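Local coordinates for protein myosin-I heavy chain (Dictyostelium discoideum, PDB 5EJY) that moves along actin as an ATP-driven class VII motor, acts early in phagocytosis and adhesion, and is represented here by a MyTH4-FERM unit of its tail, at residues A[124-127]-A[128-131]; A[162-165]-A[166-170]. All coordinates share one frame; numbering follows the deposited sequence.

Following the chain from its N terminus, interaction 1 (124-131) comes first, on helix 119-133, and interaction 2 (162-170) follows on helix 161-180. Each joins consecutive turns of one helix, so neither closes a loop of any length; they stand in series, without nesting or crossing, about 9 Å apart between centres in the MyTH4 part of the chain. Their side chains meet between the two helices. Trp-126 lies against Val-163 and Ala-167, with Trp-126 CD1 3.5 Å from Val-163 CG1, and His-130 packs on Ala-169 and Ser-170. Interaction 1 also faces helices 53-70 and 189-196, while interaction 2 reaches helix 143-155.

Interaction 1. Residues A[124-127]-A[128-131]; sequences RVWE and LIHF
Ile-129 lays its CD1 methyl over one face of the Trp-126 indole, a CH-pi contact between side chains three residues apart on the alpha helix 119-133 of the MyTH4 domain. Ile-129 CD1 is 3.6 Å from the centroid of the Trp-126 six-membered ring and only 12° off its normal. The two side chains run side by side in the same direction, and Ile-129 CG2 also touches the ring, 3.8 Å from Trp-126 CE3. With CG1 anti to the carbonyl carbon (chi1 -80°) and CD1 extended beyond it, the isoleucine brings its terminal methyl up to the indole. Val-125 CG1 approaches Ile-129 CD1 more loosely, at 4.3 Å.

Elsewhere on the helix Phe-131 turns a ring face to the backbone of Glu-127, whose O lies 3.1 Å above the Phe-131 ring plane, offset toward the rim. Phe-131 N also donates to Glu-127 O, at 2.9 Å. Helix 189-196 packs on the ring through Leu-192, Ile-195 and Lys-196; an alanine in place of Phe-131 would probably open a gap between the two helices and leave Leu-192 without its aromatic neighbour. The Glu-127 carboxylate is gripped from outside by Tyr-69 and Lys-196, while Arg-124 reaches the carbonyls of Ser-72 and Tyr-69. Between these two side chains runs a long salt bridge, Arg-124 NE to Glu-127 OE1, 3.7 Å.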
# COMPACT_ATOMS: atom_id res chain seq x y z
N ARG A 124 -9.56 28.18 2.15
CA ARG A 124 -8.48 27.69 1.30
C ARG A 124 -7.18 27.45 2.07
O ARG A 124 -6.48 26.46 1.84
CB ARG A 124 -8.22 28.66 0.15
CG ARG A 124 -9.27 28.59 -0.94
CD ARG A 124 -9.24 27.23 -1.61
NE ARG A 124 -10.33 27.06 -2.57
CZ ARG A 124 -10.40 27.70 -3.73
NH1 ARG A 124 -9.44 28.55 -4.07
NH2 ARG A 124 -11.43 27.50 -4.54
N VAL A 125 -6.83 28.37 2.97
CA VAL A 125 -5.61 28.21 3.74
C VAL A 125 -5.73 26.98 4.64
O VAL A 125 -4.78 26.24 4.80
CB VAL A 125 -5.26 29.43 4.63
CG1 VAL A 125 -3.93 29.17 5.36
CG2 VAL A 125 -5.15 30.69 3.80
N TRP A 126 -6.91 26.77 5.22
CA TRP A 126 -7.09 25.62 6.10
C TRP A 126 -7.09 24.27 5.35
O TRP A 126 -6.66 23.25 5.89
CB TRP A 126 -8.32 25.79 7.01
CG TRP A 126 -7.97 26.61 8.23
CD1 TRP A 126 -8.19 27.96 8.41
CD2 TRP A 126 -7.30 26.15 9.40
NE1 TRP A 126 -7.71 28.34 9.64
CE2 TRP A 126 -7.15 27.25 10.26
CE3 TRP A 126 -6.81 24.90 9.80
CZ2 TRP A 126 -6.54 27.15 11.51
CZ3 TRP A 126 -6.20 24.80 11.04
CH2 TRP A 126 -6.07 25.91 11.88
N GLU A 127 -7.53 24.29 4.09
CA GLU A 127 -7.34 23.15 3.20
C GLU A 127 -5.85 22.85 2.99
O GLU A 127 -5.44 21.69 3.02
CB GLU A 127 -8.02 23.38 1.86
CG GLU A 127 -9.56 23.34 1.92
CD GLU A 127 -10.22 23.83 0.64
OE1 GLU A 127 -9.49 24.26 -0.28
OE2 GLU A 127 -11.47 23.79 0.55
N LEU A 128 -5.06 23.90 2.75
CA LEU A 128 -3.61 23.78 2.64
C LEU A 128 -2.98 23.23 3.91
O LEU A 128 -2.09 22.39 3.85
CB LEU A 128 -2.97 25.13 2.33
CG LEU A 128 -3.24 25.70 0.94
CD1 LEU A 128 -2.63 27.09 0.78
CD2 LEU A 128 -2.71 24.74 -0.14
N ILE A 129 -3.43 23.74 5.06
CA ILE A 129 -2.95 23.24 6.33
C ILE A 129 -3.20 21.73 6.43
O ILE A 129 -2.33 20.96 6.83
CB ILE A 129 -3.62 24.01 7.51
CG1 ILE A 129 -2.92 25.36 7.71
CG2 ILE A 129 -3.55 23.23 8.80
CD1 ILE A 129 -3.74 26.37 8.62
N HIS A 130 -4.40 21.32 6.03
CA HIS A 130 -4.79 19.92 6.11
C HIS A 130 -3.98 19.06 5.12
O HIS A 130 -3.54 17.96 5.47
CB HIS A 130 -6.30 19.81 5.86
CG HIS A 130 -6.88 18.47 6.17
ND1 HIS A 130 -8.18 18.13 5.85
CD2 HIS A 130 -6.34 17.37 6.75
CE1 HIS A 130 -8.41 16.88 6.22
NE2 HIS A 130 -7.31 16.40 6.76
N PHE A 131 -3.76 19.55 3.90
CA PHE A 131 -2.92 18.83 2.92
C PHE A 131 -1.53 18.63 3.52
O PHE A 131 -0.93 17.57 3.37
CB PHE A 131 -2.72 19.63 1.63
CG PHE A 131 -3.99 19.93 0.86
CD1 PHE A 131 -5.03 19.02 0.83
CD2 PHE A 131 -4.11 21.12 0.16
CE1 PHE A 131 -6.18 19.29 0.11
CE2 PHE A 131 -5.27 21.41 -0.56
CZ PHE A 131 -6.31 20.49 -0.57

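Interaction 2. Residues A[162-165]-A[166-170]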
# COMPACT_ATOMS: atom_id res chain seq x y z
N SER A 162 -16.43 24.78 8.06
CA SER A 162 -15.39 24.26 7.16
C SER A 162 -13.98 24.39 7.75
O SER A 162 -13.20 23.43 7.72
CB SER A 162 -15.47 24.95 5.79
OG SER A 162 -14.26 24.81 5.08
N VAL A 163 -13.66 25.56 8.28
CA VAL A 163 -12.38 25.74 8.96
C VAL A 163 -12.26 24.83 10.17
O VAL A 163 -11.21 24.23 10.40
CB VAL A 163 -12.15 27.21 9.38
CG1 VAL A 163 -11.00 27.30 10.36
CG2 VAL A 163 -11.90 28.07 8.16
N LYS A 164 -13.32 24.69 10.95
CA LYS A 164 -13.23 23.86 12.15
C LYS A 164 -13.08 22.37 11.80
O LYS A 164 -12.39 21.64 12.50
CB LYS A 164 -14.43 24.06 13.07
CG LYS A 164 -14.22 23.44 14.44
CD LYS A 164 -15.29 23.87 15.43
CE LYS A 164 -15.16 25.35 15.79
NZ LYS A 164 -14.18 25.59 16.88
N ASP A 165 -13.76 21.94 10.75
CA ASP A 165 -13.66 20.54 10.32
C ASP A 165 -12.25 20.27 9.82
O ASP A 165 -11.66 19.24 10.13
CB ASP A 165 -14.65 20.24 9.19
CG ASP A 165 -16.09 20.12 9.67
OD1 ASP A 165 -16.33 19.84 10.86
OD2 ASP A 165 -16.99 20.27 8.82
N SER A 166 -11.71 21.22 9.06
CA SER A 166 -10.33 21.10 8.57
C SER A 166 -9.32 21.09 9.71
O SER A 166 -8.38 20.30 9.70
CB SER A 166 -10.00 22.23 7.60
OG SER A 166 -10.70 22.06 6.39
N ALA A 167 -9.53 21.95 10.70
CA ALA A 167 -8.61 22.00 11.83
C ALA A 167 -8.66 20.72 12.65
O ALA A 167 -7.63 20.19 13.05
CB ALA A 167 -8.88 23.23 12.72
N GLN A 168 -9.87 20.22 12.91
CA GLN A 168 -9.98 18.96 13.63
C GLN A 168 -9.35 17.80 12.85
O GLN A 168 -8.68 16.97 13.44
CB GLN A 168 -11.44 18.63 13.94
CG GLN A 168 -12.06 19.56 14.97
CD GLN A 168 -13.40 19.04 15.46
OE1 GLN A 168 -14.39 19.04 14.72
NE2 GLN A 168 -13.43 18.57 16.71
N ALA A 169 -9.59 17.74 11.55
CA ALA A 169 -9.04 16.65 10.73
C ALA A 169 -7.51 16.76 10.61
O ALA A 169 -6.81 15.74 10.49
CB ALA A 169 -9.68 16.64 9.36
N SER A 170 -7.00 17.99 10.65
CA SER A 170 -5.56 18.23 10.60
C SER A 170 -4.91 17.75 11.88
O SER A 170 -3.88 17.09 11.84
CB SER A 170 -5.23 19.71 10.42
OG SER A 170 -5.66 20.19 9.16
O HOH W 1 -11.24 24.55 5.16
O HOH W 2 -15.11 18.02 12.36
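Ser-162 and Ser-166, one turn apart on the alpha helix 161-180 of the MyTH4 domain, are joined by a water that bonds to both hydroxyls, 3.0 Å from Ser-162 OG and 2.8 Å from Ser-166 OG. With its OG anti to the carbonyl carbon (chi1 -70°), Ser-166 directs the hydroxyl back toward the preceding turn; Asn-198 ND2, from a loop, also bonds to it. The close packing is on the buried side, where the Ala-167 methyl meets Thr-153 and Ile-154 of helix 143-155. Within the helix, Ala-167 N donates to Val-163 O at 2.8 Å.

Further along, buried Ser-166 is held through its carbonyl as well: Ser-166 O takes two bonds from Ser-170, one from N and one from OG (2.8 Å), which come from opposite faces of its carbonyl plane. The more open side is looser. Asp-165 OD1 and Gln-168 OE1, the latter on an exposed residue, stand 4.4 Å apart, and a second water spans them at 2.7 Å from each. Asp-165 OD2 meanwhile pairs with Lys-161, and Lys-164 carries its NZ to the carbonyls of Thr-153, Ile-154 and Gln-156. The chemistry differs accordingly: the small side chain of Ala-167 is consistent with the close approach of helix 143-155, whereas on the open side one water donates a proton to each of two acceptors, Asp-165 OD1 and Gln-168 OE1, that cannot bond to each other directly.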